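Local coordinates for protein cellulase CEL9M (Clostridium cellulolyticum, PDB 1IA6) that probably cleaves internal beta-1,4-glucosidic linkages of cellulose, lichenin and cereal beta-glucans as the family 9 catalytic module of a clostridial cellulase, at residues V119-G122 with N123-H126; V337-L341 with G342-A346; G392-Q395 with N396-L400. All coordinates share one frame; numbering follows the deposited sequence.

Contact 1. Residues V119-G122 with N123-H126; sequences VGEG and NADH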
# COMPACT_ATOMS: atom_id res chain seq x y z
N VAL A 119 -5.27 -14.08 -7.69
CA VAL A 119 -4.59 -15.21 -8.29
C VAL A 119 -3.94 -15.97 -7.15
O VAL A 119 -3.14 -15.40 -6.41
CB VAL A 119 -3.52 -14.76 -9.29
CG1 VAL A 119 -2.69 -15.96 -9.76
CG2 VAL A 119 -4.18 -14.08 -10.48
N GLY A 120 -4.31 -17.23 -7.00
CA GLY A 120 -3.78 -18.05 -5.93
C GLY A 120 -4.85 -18.27 -4.87
O GLY A 120 -5.82 -17.53 -4.78
N GLU A 121 -4.66 -19.31 -4.05
CA GLU A 121 -5.61 -19.61 -2.99
C GLU A 121 -4.80 -19.57 -1.69
O GLU A 121 -3.85 -20.35 -1.52
CB GLU A 121 -6.22 -21.00 -3.22
CG GLU A 121 -7.41 -21.33 -2.33
CD GLU A 121 -7.00 -21.66 -0.91
OE1 GLU A 121 -6.26 -22.65 -0.72
OE2 GLU A 121 -7.42 -20.94 0.01
N GLY A 122 -5.16 -18.65 -0.81
CA GLY A 122 -4.44 -18.46 0.44
C GLY A 122 -4.08 -19.65 1.31
O GLY A 122 -2.93 -19.78 1.75
N ASN A 123 -5.04 -20.51 1.59
CA ASN A 123 -4.79 -21.67 2.44
C ASN A 123 -3.70 -22.59 1.89
O ASN A 123 -2.78 -22.96 2.61
CB ASN A 123 -6.08 -22.45 2.65
CG ASN A 123 -7.14 -21.62 3.35
OD1 ASN A 123 -6.94 -21.17 4.48
ND2 ASN A 123 -8.27 -21.40 2.68
N ALA A 124 -3.82 -22.95 0.61
CA ALA A 124 -2.85 -23.83 -0.02
C ALA A 124 -1.49 -23.17 -0.18
O ALA A 124 -0.46 -23.79 0.06
CB ALA A 124 -3.37 -24.28 -1.38
N ASP A 125 -1.48 -21.91 -0.59
CA ASP A 125 -0.23 -21.19 -0.79
C ASP A 125 0.60 -21.16 0.49
O ASP A 125 1.82 -21.28 0.46
CB ASP A 125 -0.49 -19.76 -1.24
CG ASP A 125 0.78 -18.99 -1.52
OD1 ASP A 125 1.49 -19.35 -2.48
OD2 ASP A 125 1.08 -18.05 -0.77
N HIS A 126 -0.08 -21.03 1.63
CA HIS A 126 0.61 -20.96 2.91
C HIS A 126 1.19 -22.28 3.42
O HIS A 126 1.97 -22.28 4.37
CB HIS A 126 -0.32 -20.34 3.95
CG HIS A 126 -0.66 -18.91 3.66
ND1 HIS A 126 -1.54 -18.18 4.43
CD2 HIS A 126 -0.21 -18.07 2.70
CE1 HIS A 126 -1.62 -16.95 3.96
NE2 HIS A 126 -0.82 -16.85 2.90
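Glu121 caps the short helix 122-125, sitting at its N-cap and turning its carboxylate onto the backbone N-H groups of Asn123 and Ala124 in the first turn. From CB outward, CG lies anti to the backbone N (chi1 -169°), and a bend at chi2 folds the chain back over the turn, with Glu121 CD 3.4 Å from Asn123 N. At the end the two oxygens divide the work. Glu121 OE1 accepts from Ala124 N at 2.8 Å and also rests against the methyl of Ala124. Glu121 OE2 takes Asn123 N at 2.9 Å. Both donors approach from well above the carboxylate plane. Glu121 OE2 is also 2.8 Å from Asn123 ND2, but that bond is strongly bent and weak; the amide crosses the carboxylate with the two planes 33° apart. Gln201 NE2 donates to OE2 as well, while the other end of that amide accepts from Gly122 N, so one glutamine braces the cap from outside. A negative group at this end probably gains from the first-turn N-H groups it accepts from and from the helix dipole. Behind the cap, Asp125 N closes the turn on Glu121 O. Asp125 turns its carboxylate away to His60 N and Gln135, near zinc ligand His39, whereas His126 sends NE2 to Asp59, and its side chain lies about 7 Å from that of Glu410, a predicted active-site residue. Gly122 O accepts from His126 N and lies over one face of the imidazole, offset toward its rim, 3.1 Å from His126 CG.

Contact 2. Residues V337-L341 with G342-A346; sequences VDYIL and GDNPA. With NI (nickel (II) ion), chain D.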
# COMPACT_ATOMS: atom_id res chain seq x y z
N VAL A 337 8.05 8.79 12.47
CA VAL A 337 9.05 8.42 11.47
C VAL A 337 10.39 8.15 12.12
O VAL A 337 11.04 7.13 11.84
CB VAL A 337 9.24 9.53 10.42
CG1 VAL A 337 10.36 9.16 9.47
CG2 VAL A 337 7.95 9.73 9.64
N ASP A 338 10.83 9.05 12.99
CA ASP A 338 12.11 8.88 13.66
C ASP A 338 12.15 7.62 14.52
O ASP A 338 13.20 6.99 14.65
CB ASP A 338 12.45 10.12 14.51
CG ASP A 338 12.72 11.35 13.66
OD1 ASP A 338 12.88 11.20 12.43
OD2 ASP A 338 12.78 12.46 14.21
N TYR A 339 11.01 7.25 15.09
CA TYR A 339 10.92 6.05 15.90
C TYR A 339 11.21 4.84 15.02
O TYR A 339 11.98 3.95 15.38
CB TYR A 339 9.53 5.94 16.54
CG TYR A 339 9.35 4.75 17.45
CD1 TYR A 339 9.19 3.46 16.94
CD2 TYR A 339 9.34 4.90 18.84
CE1 TYR A 339 9.01 2.36 17.78
CE2 TYR A 339 9.16 3.81 19.69
CZ TYR A 339 9.00 2.54 19.15
OH TYR A 339 8.82 1.46 19.98
N ILE A 340 10.59 4.82 13.84
CA ILE A 340 10.76 3.74 12.89
C ILE A 340 12.22 3.62 12.43
O ILE A 340 12.74 2.52 12.27
CB ILE A 340 9.84 3.96 11.65
CG1 ILE A 340 8.38 3.75 12.06
CG2 ILE A 340 10.24 3.03 10.51
CD1 ILE A 340 7.38 4.16 11.00
N LEU A 341 12.87 4.76 12.24
CA LEU A 341 14.26 4.79 11.79
C LEU A 341 15.31 4.41 12.84
O LEU A 341 16.47 4.20 12.51
CB LEU A 341 14.59 6.16 11.21
CG LEU A 341 13.78 6.56 9.97
CD1 LEU A 341 14.14 7.98 9.54
CD2 LEU A 341 14.04 5.57 8.85
N GLY A 342 14.91 4.35 14.11
CA GLY A 342 15.88 3.97 15.13
C GLY A 342 15.78 4.66 16.48
O GLY A 342 16.43 4.23 17.43
N ASP A 343 14.99 5.73 16.57
CA ASP A 343 14.83 6.46 17.82
C ASP A 343 13.81 5.76 18.70
O ASP A 343 12.70 6.26 18.89
CB ASP A 343 14.35 7.88 17.54
CG ASP A 343 15.47 8.81 17.15
OD1 ASP A 343 16.55 8.33 16.76
OD2 ASP A 343 15.25 10.04 17.24
N ASN A 344 14.18 4.60 19.25
CA ASN A 344 13.26 3.85 20.10
C ASN A 344 14.01 3.09 21.19
O ASN A 344 15.23 2.93 21.13
CB ASN A 344 12.46 2.87 19.23
CG ASN A 344 13.35 1.97 18.39
OD1 ASN A 344 14.10 1.17 18.93
ND2 ASN A 344 13.28 2.12 17.07
N PRO A 345 13.28 2.62 22.22
CA PRO A 345 13.89 1.88 23.33
C PRO A 345 14.61 0.59 22.92
O PRO A 345 15.47 0.10 23.66
CB PRO A 345 12.71 1.62 24.26
CG PRO A 345 11.83 2.81 24.02
CD PRO A 345 11.87 2.92 22.51
N ALA A 346 14.27 0.05 21.76
CA ALA A 346 14.89 -1.19 21.30
C ALA A 346 16.19 -0.91 20.54
O ALA A 346 16.91 -1.83 20.17
CB ALA A 346 13.93 -1.97 20.41
NI NI D . 16.30 11.35 16.19
O HOH W 1 14.89 12.90 16.29
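Gly342 ends helix 327-341 in a Schellman motif: with positive phi it turns the chain out of the helix, and its N reaches back to Tyr339 O at 3.2 Å, the 5→2 bond, with a weak, bent bond to Asp338 O. Asp343 N then makes the 6→1 bond of the motif, to Asp338 O at 2.9 Å. Asp343 also brings a carboxylate to the metal: its OD2 binds the nickel ion at 2.0 Å; Ala1 N, His4 NE2 and a water also bind it. That water donates to Asp338 OD2, which ties the last helical turn to the metal in the second shell. At Asn344, the backbone sets CB over the centre of the Tyr339 ring, 3.5 Å from its centroid, in a CH-pi contact. The first torsion (chi1 54°) swings the amide back so that Asn344 ND2 meets Tyr339 O in the carbonyl plane at 2.8 Å. Pro345 CD follows, packing on Tyr339 CE2. In the fold, this helix end lies against helix 6-15, where Leu341 meets Tyr6 and Ala9, and Val337 packs on Val422 and Leu423 of helix 413-429.

Contact 3. Residues G392-Q395 with N396-L400; sequences GPDQ and NDKFL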
# COMPACT_ATOMS: atom_id res chain seq x y z
N GLY A 392 6.49 -4.64 13.90
CA GLY A 392 6.78 -3.69 14.96
C GLY A 392 6.76 -4.29 16.35
O GLY A 392 6.54 -5.49 16.51
N PRO A 393 6.99 -3.47 17.39
CA PRO A 393 7.01 -3.87 18.80
C PRO A 393 5.65 -3.91 19.48
O PRO A 393 4.64 -3.54 18.88
CB PRO A 393 7.91 -2.81 19.42
CG PRO A 393 7.43 -1.57 18.70
CD PRO A 393 7.33 -2.04 17.25
N ASP A 394 5.63 -4.37 20.73
CA ASP A 394 4.39 -4.40 21.49
C ASP A 394 4.22 -3.03 22.13
O ASP A 394 5.04 -2.14 21.90
CB ASP A 394 4.39 -5.51 22.56
CG ASP A 394 5.52 -5.37 23.58
OD1 ASP A 394 6.04 -4.25 23.77
OD2 ASP A 394 5.87 -6.39 24.21
N GLN A 395 3.17 -2.85 22.92
CA GLN A 395 2.93 -1.56 23.54
C GLN A 395 3.94 -1.18 24.61
O GLN A 395 3.85 -0.11 25.22
CB GLN A 395 1.50 -1.49 24.09
CG GLN A 395 1.15 -2.51 25.15
CD GLN A 395 -0.34 -2.47 25.48
OE1 GLN A 395 -1.16 -3.09 24.80
NE2 GLN A 395 -0.69 -1.72 26.52
N ASN A 396 4.92 -2.05 24.82
CA ASN A 396 5.98 -1.82 25.80
C ASN A 396 7.29 -1.53 25.07
O ASN A 396 8.36 -1.50 25.67
CB ASN A 396 6.15 -3.05 26.70
CG ASN A 396 4.90 -3.37 27.50
OD1 ASN A 396 4.62 -4.53 27.81
ND2 ASN A 396 4.14 -2.34 27.85
N ASP A 397 7.19 -1.33 23.75
CA ASP A 397 8.34 -1.03 22.90
C ASP A 397 9.29 -2.22 22.73
O ASP A 397 10.41 -2.05 22.24
CB ASP A 397 9.13 0.16 23.45
CG ASP A 397 8.33 1.44 23.43
OD1 ASP A 397 7.96 1.89 22.33
OD2 ASP A 397 8.07 2.00 24.52
N LYS A 398 8.84 -3.40 23.13
CA LYS A 398 9.67 -4.59 23.02
C LYS A 398 9.51 -5.26 21.66
O LYS A 398 8.41 -5.29 21.10
CB LYS A 398 9.32 -5.59 24.13
CG LYS A 398 9.35 -5.01 25.54
CD LYS A 398 10.74 -4.48 25.89
CE LYS A 398 10.76 -3.85 27.28
NZ LYS A 398 12.11 -3.32 27.62
N PHE A 399 10.60 -5.79 21.14
CA PHE A 399 10.59 -6.47 19.85
C PHE A 399 11.17 -7.87 19.99
O PHE A 399 12.24 -8.05 20.57
CB PHE A 399 11.41 -5.69 18.82
CG PHE A 399 11.29 -6.23 17.42
CD1 PHE A 399 10.14 -6.01 16.67
CD2 PHE A 399 12.31 -7.00 16.87
CE1 PHE A 399 10.02 -6.54 15.39
CE2 PHE A 399 12.20 -7.53 15.59
CZ PHE A 399 11.04 -7.30 14.85
N LEU A 400 10.47 -8.86 19.45
CA LEU A 400 10.93 -10.24 19.50
C LEU A 400 11.35 -10.67 18.10
O LEU A 400 10.51 -11.00 17.26
CB LEU A 400 9.81 -11.16 20.02
CG LEU A 400 9.28 -10.82 21.42
CD1 LEU A 400 8.13 -11.77 21.78
CD2 LEU A 400 10.40 -10.94 22.44
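Asp394 and Lys398 run side by side and point the same way, yet what joins them is the aspartate and the lysine backbone. Asp394 heads a type I beta turn, Asp394 to Asp397, which folds 392-395 back along 396-400 at 157° end to end. CG of Asp394 is held between its backbone N and carbonyl carbon (chi1 59°), and this brings OD1 over the turn. There Asp394 OD1 accepts Asn396 N at 2.7 Å, as in an Asx turn, and Lys398 N at 3.0 Å; the two donors arrive from opposite faces of the carboxylate plane, each nearly midway between in-plane and perpendicular. The other oxygen, Asp394 OD2, lies 3.5 Å from Lys398 CB, so the aliphatic root of the lysine runs alongside the carboxylate before its chain bends at chi2 and leads off. Gln395 and Asn396 also extend side by side, their amide planes turned 61° from each other. Two backbone bonds close the turn, with Asp397 at positive phi in the place of a G1 bulge: Asp397 N to Asp394 O at 2.9 Å, and Asp394 N to Lys398 O, the latter in the carbonyl plane. Pro393 aims its CB at that same Lys398 O. Farther along, the Phe399 ring turns its edge to the Gly392 peptide, CD1 3.6 Å from Gly392 O, and meets Tyr350 edge-to-face. The loop leads directly into the predicted active-site Asp401, whose side chain lies about 4 Å from that of Phe399. Chemically, a single oxygen gripped from two faces should restrain rotation of the Asp394 carboxylate and probably favours its charged form.

All three contacts are local and follow in series, none enclosing or crossing another. Contact 1 comes first, turning the chain from strand 115-119 into helix 122-125 near the zinc site. Its centre is about 34 Å from that of contact 2 and 30 Å from that of contact 3, and it touches neither. Contact 2 ends helix 327-341 beside the nickel site, and contact 3 folds the loop before helix 406-409. These last two meet directly: Tyr339 OH lies 2.5 Å from Asp397 OD1, a probable hydrogen bond, and Pro345 CG packs on Asp397. The end of one helix is thus joined to the loop that approaches the predicted active site.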